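Local coordinates for beta sliding clamp (Borrelia burgdorferi, PDB 6DJ8), which probably forms a ring-shaped head-to-tail homodimer around DNA that tethers DNA polymerases and other proteins and confers processivity on them, at residues F160-N165 and V357-K362; I167-H172 and F383-M388; V183-D188 and K223-L228; D289-V294 and S349-A354. All blocks are in the same frame, centred on the assembly; numbering follows the deposited sequence.

Contact 1: residues F160-N165 and V357-K362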
# COMPACT_ATOMS: atom_id res chain seq x y z
N PHE A 160 -14.64 -25.56 -4.84
CA PHE A 160 -13.21 -25.73 -4.65
C PHE A 160 -12.58 -24.46 -4.09
O PHE A 160 -11.67 -24.53 -3.25
CB PHE A 160 -12.55 -26.08 -5.99
CG PHE A 160 -11.12 -26.54 -5.88
CD1 PHE A 160 -10.66 -27.17 -4.74
CD2 PHE A 160 -10.24 -26.36 -6.93
CE1 PHE A 160 -9.34 -27.60 -4.65
CE2 PHE A 160 -8.93 -26.79 -6.84
CZ PHE A 160 -8.48 -27.42 -5.70
N LYS A 161 -13.03 -23.29 -4.57
CA LYS A 161 -12.52 -22.03 -4.03
C LYS A 161 -12.84 -21.90 -2.55
O LYS A 161 -11.99 -21.48 -1.75
CB LYS A 161 -13.15 -20.84 -4.76
CG LYS A 161 -12.56 -20.51 -6.10
CD LYS A 161 -13.11 -19.19 -6.63
CE LYS A 161 -12.93 -18.09 -5.60
NZ LYS A 161 -12.55 -16.81 -6.25
N LYS A 162 -14.06 -22.25 -2.15
CA LYS A 162 -14.42 -22.17 -0.73
C LYS A 162 -13.53 -23.10 0.10
O LYS A 162 -13.01 -22.70 1.15
CB LYS A 162 -15.89 -22.52 -0.54
CG LYS A 162 -16.41 -22.30 0.88
CD LYS A 162 -17.93 -22.25 0.89
CE LYS A 162 -18.51 -22.42 2.29
NZ LYS A 162 -19.95 -22.05 2.31
N VAL A 163 -13.32 -24.32 -0.38
CA VAL A 163 -12.47 -25.26 0.35
C VAL A 163 -11.05 -24.72 0.46
O VAL A 163 -10.42 -24.79 1.53
CB VAL A 163 -12.51 -26.64 -0.32
CG1 VAL A 163 -11.45 -27.55 0.27
CG2 VAL A 163 -13.88 -27.27 -0.12
N ILE A 164 -10.51 -24.19 -0.63
CA ILE A 164 -9.16 -23.62 -0.59
C ILE A 164 -9.11 -22.50 0.43
O ILE A 164 -8.18 -22.42 1.25
CB ILE A 164 -8.77 -23.11 -2.00
CG1 ILE A 164 -8.45 -24.28 -2.93
CG2 ILE A 164 -7.61 -22.11 -1.90
CD1 ILE A 164 -8.25 -23.85 -4.39
N ASN A 165 -10.11 -21.61 0.40
CA ASN A 165 -10.16 -20.50 1.34
C ASN A 165 -10.18 -20.99 2.79
O ASN A 165 -9.60 -20.36 3.67
CB ASN A 165 -11.38 -19.62 1.04
CG ASN A 165 -11.33 -18.27 1.76
OD1 ASN A 165 -10.32 -17.59 1.73
ND2 ASN A 165 -12.43 -17.88 2.40
N VAL A 357 -12.58 -16.51 7.64
CA VAL A 357 -13.12 -17.32 6.55
C VAL A 357 -14.55 -17.76 6.79
O VAL A 357 -15.16 -18.35 5.89
CB VAL A 357 -12.21 -18.53 6.25
CG1 VAL A 357 -10.76 -18.06 6.07
CG2 VAL A 357 -12.30 -19.59 7.36
N PHE A 358 -15.13 -17.44 7.95
CA PHE A 358 -16.49 -17.86 8.26
C PHE A 358 -17.50 -16.98 7.54
O PHE A 358 -17.26 -15.79 7.32
CB PHE A 358 -16.73 -17.82 9.78
CG PHE A 358 -16.17 -19.00 10.50
CD1 PHE A 358 -14.81 -19.24 10.51
CD2 PHE A 358 -17.00 -19.87 11.19
CE1 PHE A 358 -14.29 -20.33 11.16
CE2 PHE A 358 -16.48 -20.96 11.85
CZ PHE A 358 -15.13 -21.20 11.83
N GLU A 359 -18.61 -17.58 7.10
CA GLU A 359 -19.65 -16.82 6.41
C GLU A 359 -20.99 -16.80 7.13
O GLU A 359 -21.93 -16.20 6.61
CB GLU A 359 -19.86 -17.37 5.00
CG GLU A 359 -18.73 -18.24 4.50
CD GLU A 359 -18.86 -18.63 3.04
OE1 GLU A 359 -18.08 -18.10 2.22
OE2 GLU A 359 -19.73 -19.46 2.71
N THR A 360 -21.11 -17.41 8.31
CA THR A 360 -22.37 -17.40 9.02
C THR A 360 -22.49 -16.17 9.91
O THR A 360 -21.50 -15.49 10.20
CB THR A 360 -22.51 -18.67 9.87
OG1 THR A 360 -21.27 -18.94 10.52
CG2 THR A 360 -22.86 -19.84 8.98
N SER A 361 -23.72 -15.90 10.36
CA SER A 361 -23.98 -14.79 11.27
C SER A 361 -23.30 -15.02 12.62
O SER A 361 -22.81 -14.07 13.24
CB SER A 361 -25.48 -14.63 11.48
OG SER A 361 -25.80 -13.31 11.89
N LYS A 362 -23.29 -16.26 13.09
CA LYS A 362 -22.72 -16.62 14.37
C LYS A 362 -21.64 -17.68 14.18
O LYS A 362 -21.57 -18.34 13.14
CB LYS A 362 -23.82 -17.12 15.33
CG LYS A 362 -24.98 -16.13 15.44
CD LYS A 362 -25.63 -16.16 16.81
CE LYS A 362 -26.71 -15.08 16.94
NZ LYS A 362 -26.18 -13.83 17.62
O HOH W 1 -15.01 -19.34 3.18
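Helix 157-167, through residues 160-165, meets the irregular segment 357-362 at one corner, where the CA atoms of Asn165 and Val357 lie 6.8 Å apart. Lys162 and Glu359 reach across from opposite directions and close a salt bridge, with NZ of Lys162 2.6 Å from OE2 of Glu359. With CG anti to the backbone N (chi1 -173°) and the rest of the chain extended, Lys162 carries its ammonium out from the helix to the carboxylate, which it meets from above its plane, 41° out of it. Asn165 and Val357 lie alongside, running in opposite directions: the backbone O of Asn165 is 3.5 Å from CG1 of Val357, and ND2 of Asn165 lies near CB of Val357. That amide also gives a hydrogen bond to a water, at 3.1 Å from ND2 of Asn165, and the water donates to Val357 O and, weakly, to OE1 of Glu359. Lys162, Asn165 and Glu359 are exposed, whereas Val357 is buried. The junction ties the central to the C-terminal domain of the clamp: helix 157-167 packs through Phe160 and Ile164 on helix 223-231, and segment 357-362 leads from helix 348-355 into strand 362-367.

Contact 2: residues I167-H172 and F383-M388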
# COMPACT_ATOMS: atom_id res chain seq x y z
N ILE A 167 -8.82 -23.94 3.81
CA ILE A 167 -7.73 -24.87 4.06
C ILE A 167 -6.35 -24.21 3.95
O ILE A 167 -5.48 -24.41 4.80
CB ILE A 167 -7.83 -26.08 3.11
CG1 ILE A 167 -8.94 -27.03 3.58
CG2 ILE A 167 -6.52 -26.83 3.06
CD1 ILE A 167 -8.52 -27.92 4.74
N ALA A 168 -6.15 -23.37 2.92
CA ALA A 168 -4.79 -22.93 2.59
C ALA A 168 -4.11 -22.21 3.75
O ALA A 168 -2.93 -22.47 4.05
CB ALA A 168 -4.82 -22.03 1.34
N PHE A 169 -4.82 -21.29 4.42
CA PHE A 169 -4.16 -20.46 5.42
C PHE A 169 -3.61 -21.25 6.60
O PHE A 169 -2.69 -20.78 7.27
CB PHE A 169 -5.14 -19.38 5.93
CG PHE A 169 -6.18 -19.90 6.90
CD1 PHE A 169 -7.40 -20.38 6.44
CD2 PHE A 169 -5.94 -19.89 8.27
CE1 PHE A 169 -8.38 -20.86 7.35
CE2 PHE A 169 -6.90 -20.34 9.18
CZ PHE A 169 -8.12 -20.84 8.71
N SER A 170 -4.14 -22.46 6.86
CA SER A 170 -3.68 -23.24 8.01
C SER A 170 -2.38 -24.00 7.77
O SER A 170 -1.76 -24.45 8.74
CB SER A 170 -4.74 -24.27 8.42
OG SER A 170 -5.80 -23.67 9.12
N ALA A 171 -1.98 -24.21 6.52
CA ALA A 171 -0.77 -24.99 6.29
C ALA A 171 0.42 -24.23 6.84
O ALA A 171 0.42 -23.00 6.93
CB ALA A 171 -0.59 -25.29 4.80
N HIS A 172 1.45 -24.97 7.25
CA HIS A 172 2.67 -24.32 7.67
C HIS A 172 3.23 -23.48 6.51
O HIS A 172 3.14 -23.86 5.34
CB HIS A 172 3.69 -25.35 8.13
CG HIS A 172 4.74 -24.77 9.02
ND1 HIS A 172 5.74 -23.94 8.55
CD2 HIS A 172 4.91 -24.84 10.36
CE1 HIS A 172 6.49 -23.55 9.57
NE2 HIS A 172 6.01 -24.08 10.68
N PHE A 383 -16.91 -28.40 8.00
CA PHE A 383 -15.73 -27.59 8.29
C PHE A 383 -15.46 -27.54 9.78
O PHE A 383 -16.36 -27.23 10.58
CB PHE A 383 -15.89 -26.18 7.71
CG PHE A 383 -14.76 -25.26 8.02
CD1 PHE A 383 -13.45 -25.65 7.80
CD2 PHE A 383 -15.01 -23.99 8.50
CE1 PHE A 383 -12.40 -24.78 8.08
CE2 PHE A 383 -13.98 -23.12 8.77
CZ PHE A 383 -12.67 -23.51 8.56
N THR A 384 -14.22 -27.83 10.16
CA THR A 384 -13.76 -27.70 11.54
C THR A 384 -12.42 -26.99 11.55
O THR A 384 -11.54 -27.32 10.75
CB THR A 384 -13.62 -29.08 12.21
OG1 THR A 384 -14.91 -29.68 12.29
CG2 THR A 384 -13.04 -28.96 13.59
N HIS A 385 -12.27 -26.02 12.45
CA HIS A 385 -10.98 -25.38 12.69
C HIS A 385 -10.62 -25.48 14.16
O HIS A 385 -11.43 -25.15 15.04
CB HIS A 385 -10.97 -23.92 12.24
CG HIS A 385 -9.60 -23.32 12.23
ND1 HIS A 385 -8.70 -23.54 11.20
CD2 HIS A 385 -8.95 -22.56 13.14
CE1 HIS A 385 -7.57 -22.91 11.47
NE2 HIS A 385 -7.70 -22.30 12.64
N LEU A 386 -9.40 -25.93 14.41
CA LEU A 386 -8.88 -26.15 15.75
C LEU A 386 -7.71 -25.21 15.99
O LEU A 386 -6.89 -24.99 15.09
CB LEU A 386 -8.43 -27.60 15.93
CG LEU A 386 -9.46 -28.69 15.60
CD1 LEU A 386 -8.83 -30.09 15.72
CD2 LEU A 386 -10.70 -28.60 16.51
N ILE A 387 -7.64 -24.67 17.20
CA ILE A 387 -6.55 -23.80 17.61
C ILE A 387 -6.09 -24.27 18.98
O ILE A 387 -6.88 -24.31 19.93
CB ILE A 387 -6.97 -22.32 17.66
CG1 ILE A 387 -7.49 -21.87 16.29
CG2 ILE A 387 -5.79 -21.46 18.10
CD1 ILE A 387 -8.13 -20.49 16.29
N MET A 388 -4.81 -24.61 19.09
CA MET A 388 -4.27 -24.98 20.39
C MET A 388 -4.09 -23.72 21.24
O MET A 388 -3.59 -22.70 20.73
CB MET A 388 -2.95 -25.73 20.24
CG MET A 388 -2.48 -26.44 21.52
SD MET A 388 -3.57 -27.79 22.04
CE MET A 388 -2.72 -28.43 23.50
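Ser170 and Phe169 meet strand 383-387 chiefly at His385, but the strand first brings Phe383 to the border of the contact, where its ring packs against that of Phe358 and its side chain touches Cys206. Thr384 continues the strand with backbone hydrogen bonds to Ile205. At His385 the side chain turns toward the loop that follows helix 157-167; CG stands anti to the backbone N (chi1 -169°), which sends the imidazole to the two loop residues. Its CE1 lies 3.5 Å from CZ of Phe169, and the two rings, coming from opposite directions, meet obliquely with centroids 5.2 Å apart and planes at 31°. Ser170 approaches the imidazole at its edge, near the ring plane, with OG 3.0 Å from CE1 of His385. In the beta sliding clamp fold this strand pairs with strand 202-211, so that one antiparallel sheet runs from the central into the C-terminal domain, and the contact lies at that seam. Ser204, on strand 202-211, joins the polar ends: its OG is hydrogen-bonded both to ND1 of His385 and to OG of Ser170. OG of Ser170 also sits over one face of the Phe169 ring, offset toward the rim. Farther along, Ile387 puts CD1 at the edge of the imidazole in its plane, and Met388, just past the strand, packs on the backbone of the bound peptide.

Contact 3: residues V183-D188 and K223-L228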
# COMPACT_ATOMS: atom_id res chain seq x y z
N VAL A 183 -1.06 -29.62 1.84
CA VAL A 183 -2.47 -29.90 2.08
C VAL A 183 -2.64 -31.40 1.94
O VAL A 183 -2.20 -31.98 0.95
CB VAL A 183 -3.36 -29.14 1.09
CG1 VAL A 183 -4.80 -29.51 1.30
CG2 VAL A 183 -3.14 -27.62 1.25
N TYR A 184 -3.23 -32.04 2.96
CA TYR A 184 -3.37 -33.49 2.98
C TYR A 184 -4.74 -33.90 2.42
O TYR A 184 -5.78 -33.44 2.90
CB TYR A 184 -3.18 -34.02 4.41
CG TYR A 184 -3.30 -35.52 4.56
CD1 TYR A 184 -2.62 -36.38 3.72
CD2 TYR A 184 -4.07 -36.07 5.60
CE1 TYR A 184 -2.71 -37.77 3.87
CE2 TYR A 184 -4.17 -37.46 5.76
CZ TYR A 184 -3.48 -38.30 4.88
OH TYR A 184 -3.56 -39.67 5.03
N PHE A 185 -4.72 -34.74 1.39
CA PHE A 185 -5.93 -35.30 0.81
C PHE A 185 -6.15 -36.72 1.33
O PHE A 185 -5.28 -37.58 1.16
CB PHE A 185 -5.84 -35.34 -0.71
CG PHE A 185 -5.98 -33.99 -1.34
CD1 PHE A 185 -4.94 -33.07 -1.27
CD2 PHE A 185 -7.16 -33.62 -1.97
CE1 PHE A 185 -5.08 -31.81 -1.86
CE2 PHE A 185 -7.30 -32.37 -2.54
CZ PHE A 185 -6.25 -31.47 -2.49
N SER A 186 -7.31 -36.97 1.91
CA SER A 186 -7.64 -38.29 2.43
C SER A 186 -9.13 -38.55 2.21
O SER A 186 -9.82 -37.75 1.56
CB SER A 186 -7.24 -38.39 3.91
OG SER A 186 -6.94 -39.72 4.27
N LYS A 187 -9.62 -39.64 2.80
CA LYS A 187 -10.99 -40.12 2.71
C LYS A 187 -11.48 -40.44 4.12
O LYS A 187 -10.75 -41.05 4.89
CB LYS A 187 -11.06 -41.41 1.87
CG LYS A 187 -11.96 -41.37 0.68
CD LYS A 187 -11.58 -42.47 -0.30
CE LYS A 187 -11.61 -43.84 0.34
NZ LYS A 187 -11.40 -44.91 -0.68
N ASP A 188 -12.71 -40.04 4.45
CA ASP A 188 -13.25 -40.34 5.77
C ASP A 188 -13.81 -41.76 5.79
O ASP A 188 -13.68 -42.51 4.81
CB ASP A 188 -14.29 -39.31 6.22
CG ASP A 188 -15.59 -39.36 5.41
OD1 ASP A 188 -15.74 -40.20 4.49
OD2 ASP A 188 -16.50 -38.58 5.76
N LYS A 223 1.41 -23.99 -1.86
CA LYS A 223 1.57 -22.83 -2.75
C LYS A 223 0.63 -22.90 -3.94
O LYS A 223 -0.00 -21.90 -4.30
CB LYS A 223 3.02 -22.69 -3.22
CG LYS A 223 3.24 -21.53 -4.21
CD LYS A 223 4.69 -21.42 -4.63
CE LYS A 223 4.92 -20.20 -5.55
NZ LYS A 223 6.34 -20.17 -6.01
N ILE A 224 0.45 -24.10 -4.52
CA ILE A 224 -0.41 -24.18 -5.70
C ILE A 224 -1.84 -23.77 -5.35
O ILE A 224 -2.55 -23.22 -6.20
CB ILE A 224 -0.37 -25.58 -6.35
CG1 ILE A 224 -1.00 -25.49 -7.75
CG2 ILE A 224 -1.13 -26.61 -5.51
CD1 ILE A 224 -0.83 -26.74 -8.59
N PHE A 225 -2.28 -23.98 -4.11
CA PHE A 225 -3.64 -23.59 -3.76
C PHE A 225 -3.76 -22.07 -3.61
O PHE A 225 -4.77 -21.49 -4.00
CB PHE A 225 -4.10 -24.32 -2.50
CG PHE A 225 -4.16 -25.80 -2.71
CD1 PHE A 225 -5.17 -26.35 -3.48
CD2 PHE A 225 -3.16 -26.63 -2.26
CE1 PHE A 225 -5.21 -27.72 -3.74
CE2 PHE A 225 -3.19 -27.98 -2.51
CZ PHE A 225 -4.22 -28.53 -3.26
N ASN A 226 -2.75 -21.42 -3.03
CA ASN A 226 -2.75 -19.96 -3.03
C ASN A 226 -2.80 -19.42 -4.45
O ASN A 226 -3.60 -18.54 -4.76
CB ASN A 226 -1.53 -19.43 -2.27
CG ASN A 226 -1.60 -19.78 -0.79
OD1 ASN A 226 -2.68 -19.81 -0.22
ND2 ASN A 226 -0.44 -20.04 -0.17
N PHE A 227 -2.05 -20.05 -5.35
CA PHE A 227 -2.05 -19.65 -6.76
C PHE A 227 -3.43 -19.82 -7.39
O PHE A 227 -3.97 -18.91 -8.03
CB PHE A 227 -1.01 -20.50 -7.49
CG PHE A 227 -0.79 -20.17 -8.93
CD1 PHE A 227 -0.71 -18.85 -9.35
CD2 PHE A 227 -0.57 -21.18 -9.84
CE1 PHE A 227 -0.46 -18.54 -10.68
CE2 PHE A 227 -0.32 -20.89 -11.18
CZ PHE A 227 -0.27 -19.56 -11.60
N LEU A 228 -4.02 -21.00 -7.17
CA LEU A 228 -5.28 -21.38 -7.78
C LEU A 228 -6.41 -20.44 -7.39
O LEU A 228 -7.30 -20.15 -8.21
CB LEU A 228 -5.64 -22.80 -7.34
CG LEU A 228 -4.99 -23.93 -8.11
CD1 LEU A 228 -5.24 -25.22 -7.37
CD2 LEU A 228 -5.63 -23.96 -9.47
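Phe225 of helix 223-231 presses its ring against Val183 and Phe185 of strand 182-187, a helix-on-sheet contact within the central domain of the sliding clamp, where helices line the inner surface of the clamp and sheets form its outer wall. Phe225 has the most surface buried here. With CG anti to the carbonyl carbon (chi1 -63°), its ring extends from the helix to the strand, and the far part of the ring is divided between the two strand residues. Val183 takes one flank: its CG2 lies 3.6 Å from CD2 of Phe225, and its CB is 3.8 Å from CE2 of the same ring. CG2 of Val183 approaches the ring obliquely. Phe185 comes from the opposite direction and meets Phe225 rim to rim, neither ring lying over the other; the centroids are 6.0 Å apart and the planes make an angle of 31°. Further apolar side chains pack here. Helix 157-167 supplies Ile167 against Val183, the ring of Phe247 meets that of Phe225, and Val220 of the neighbouring strand 218-221 touches both phenylalanines. The Phe185 ring further makes an edge-to-face pair with Phe242. No hydrogen bond crosses between the two segments, and all three touching residues are buried. Within the helix, CG2 of Ile224 sits over one face of the Phe225 ring, and at the outer end of that ring CZ of Phe225 lies 3.7 Å from CZ of Phe185, in the plane of the Phe185 ring.

Contact 4: residues D289-V294 and S349-A354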
# COMPACT_ATOMS: atom_id res chain seq x y z
N ASP A 289 -14.95 -7.20 15.08
CA ASP A 289 -14.71 -5.80 15.44
C ASP A 289 -13.91 -5.69 16.74
O ASP A 289 -12.94 -4.93 16.82
CB ASP A 289 -16.05 -5.08 15.56
CG ASP A 289 -15.92 -3.70 16.17
OD1 ASP A 289 -15.91 -3.60 17.41
OD2 ASP A 289 -15.83 -2.73 15.40
N ARG A 290 -14.29 -6.48 17.75
CA ARG A 290 -13.63 -6.39 19.05
C ARG A 290 -12.21 -6.94 19.01
O ARG A 290 -11.32 -6.42 19.71
CB ARG A 290 -14.45 -7.14 20.11
CG ARG A 290 -15.84 -6.56 20.33
CD ARG A 290 -15.84 -5.03 20.52
NE ARG A 290 -17.13 -4.58 21.04
CZ ARG A 290 -18.13 -4.13 20.29
NH1 ARG A 290 -18.00 -4.05 18.98
NH2 ARG A 290 -19.27 -3.74 20.86
N LEU A 291 -11.98 -8.00 18.23
CA LEU A 291 -10.63 -8.52 18.10
C LEU A 291 -9.71 -7.49 17.45
O LEU A 291 -8.53 -7.40 17.78
CB LEU A 291 -10.62 -9.83 17.28
CG LEU A 291 -11.20 -11.01 18.06
CD1 LEU A 291 -11.36 -12.23 17.15
CD2 LEU A 291 -10.30 -11.34 19.23
N ALA A 292 -10.25 -6.73 16.49
CA ALA A 292 -9.44 -5.69 15.87
C ALA A 292 -9.09 -4.59 16.87
O ALA A 292 -8.03 -3.97 16.77
CB ALA A 292 -10.16 -5.12 14.65
N ARG A 293 -9.97 -4.34 17.84
CA ARG A 293 -9.67 -3.31 18.83
C ARG A 293 -8.71 -3.84 19.89
O ARG A 293 -7.72 -3.17 20.21
CB ARG A 293 -10.96 -2.80 19.45
CG ARG A 293 -11.87 -2.21 18.41
CD ARG A 293 -13.26 -1.96 18.95
NE ARG A 293 -14.16 -1.63 17.86
CZ ARG A 293 -14.18 -0.43 17.29
NH1 ARG A 293 -15.02 -0.19 16.29
NH2 ARG A 293 -13.35 0.52 17.72
N VAL A 294 -8.96 -5.04 20.43
CA VAL A 294 -8.09 -5.56 21.48
C VAL A 294 -6.72 -5.87 20.90
O VAL A 294 -5.70 -5.78 21.61
CB VAL A 294 -8.72 -6.79 22.17
CG1 VAL A 294 -8.58 -8.07 21.32
CG2 VAL A 294 -8.09 -7.02 23.52
N SER A 349 -3.56 -13.77 16.13
CA SER A 349 -3.50 -13.84 14.67
C SER A 349 -4.19 -15.10 14.16
O SER A 349 -4.96 -15.05 13.19
CB SER A 349 -2.04 -13.78 14.20
OG SER A 349 -1.48 -12.51 14.46
N TYR A 350 -3.96 -16.24 14.83
CA TYR A 350 -4.66 -17.47 14.46
C TYR A 350 -6.17 -17.30 14.57
O TYR A 350 -6.92 -17.68 13.67
CB TYR A 350 -4.21 -18.62 15.35
CG TYR A 350 -2.77 -19.06 15.19
CD1 TYR A 350 -2.01 -18.68 14.08
CD2 TYR A 350 -2.17 -19.88 16.15
CE1 TYR A 350 -0.69 -19.09 13.95
CE2 TYR A 350 -0.86 -20.30 16.03
CZ TYR A 350 -0.13 -19.90 14.91
OH TYR A 350 1.17 -20.31 14.78
N PHE A 351 -6.62 -16.72 15.68
CA PHE A 351 -8.04 -16.52 15.92
C PHE A 351 -8.65 -15.67 14.82
O PHE A 351 -9.63 -16.05 14.17
CB PHE A 351 -8.21 -15.85 17.30
CG PHE A 351 -9.59 -15.99 17.92
CD1 PHE A 351 -10.55 -16.85 17.40
CD2 PHE A 351 -9.91 -15.26 19.06
CE1 PHE A 351 -11.81 -16.97 18.00
CE2 PHE A 351 -11.17 -15.38 19.68
CZ PHE A 351 -12.12 -16.22 19.15
N VAL A 352 -8.03 -14.51 14.55
CA VAL A 352 -8.54 -13.59 13.54
C VAL A 352 -8.49 -14.23 12.16
O VAL A 352 -9.45 -14.13 11.39
CB VAL A 352 -7.74 -12.27 13.56
CG1 VAL A 352 -8.07 -11.41 12.34
CG2 VAL A 352 -7.99 -11.49 14.87
N GLU A 353 -7.36 -14.86 11.82
CA GLU A 353 -7.27 -15.50 10.51
C GLU A 353 -8.37 -16.53 10.34
O GLU A 353 -8.98 -16.64 9.27
CB GLU A 353 -5.92 -16.18 10.32
CG GLU A 353 -5.05 -15.57 9.30
CD GLU A 353 -3.99 -16.54 8.81
OE1 GLU A 353 -3.74 -16.58 7.57
OE2 GLU A 353 -3.41 -17.26 9.68
N ALA A 354 -8.62 -17.33 11.38
CA ALA A 354 -9.61 -18.39 11.24
C ALA A 354 -11.00 -17.80 11.08
O ALA A 354 -11.73 -18.14 10.14
CB ALA A 354 -9.53 -19.34 12.45
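The Phe351 ring carries Leu291 over one face, with CD1 of Leu291 3.8 Å above the plane and offset toward the rim. This is a CH-pi contact: CD1 of Leu291 lies 4.2 Å from the ring centroid, 22° off the normal. It joins the paired helices 284-294 and 348-355 of the C-terminal domain, one of three domains in the clamp fold. The Phe351 side chain runs at about a right angle to that of Leu291. Both methyls of the leucine face the same side of the ring, CD2 of Leu291 being 3.9 Å from CD2 of Phe351. Val352 closes on the leucine nearer the helix, its CG2 3.9 Å from CB of Leu291. Leu304 of strand 303-308 touches both Leu291 and Phe351, which joins the helix pair to that sheet.

The other flat group is the guanidinium of Arg293, with the Asp289 carboxylate at its edge. Asp289, Arg290 and Arg293 form a salt-bridge network, in which NE and NH1 of Arg293 each bond one carboxylate oxygen, NH1 using the syn lone pair of OD2. NH1 and NH2 of Arg293 also hydrogen-bond to Asn94 and Ala92 of the second subunit, where Phe95 of that subunit forms a cation-pi pair with Arg290. Helix 284-294 thus takes part in the dimer interface. On OD1 of Asp289 two donors converge from opposite faces of the carboxylate: NE of Arg293 at 2.7 Å and NH1 of Arg290 at 2.7 Å.

In the fold
From the N-terminal side, helix 157-167 and the loop after it supply the first segments of contacts 1 and 2, whose partners come only near the C-terminal end; the two long loops cross, since 160-165, 167-172, 357-362 and 383-388 alternate. Both join the central to the C-terminal domain and touch each other through Val357, Phe169, Phe358 and Phe383. Contact 3 closes a short loop within the central domain and contact 4 another within the C-terminal domain; they follow in series and both lie inside the spans of contacts 1 and 2. Contact 3 touches contact 2 through Ala168 on Asn226, while Ala354 of contact 4 touches His385 and Phe169 of contact 2.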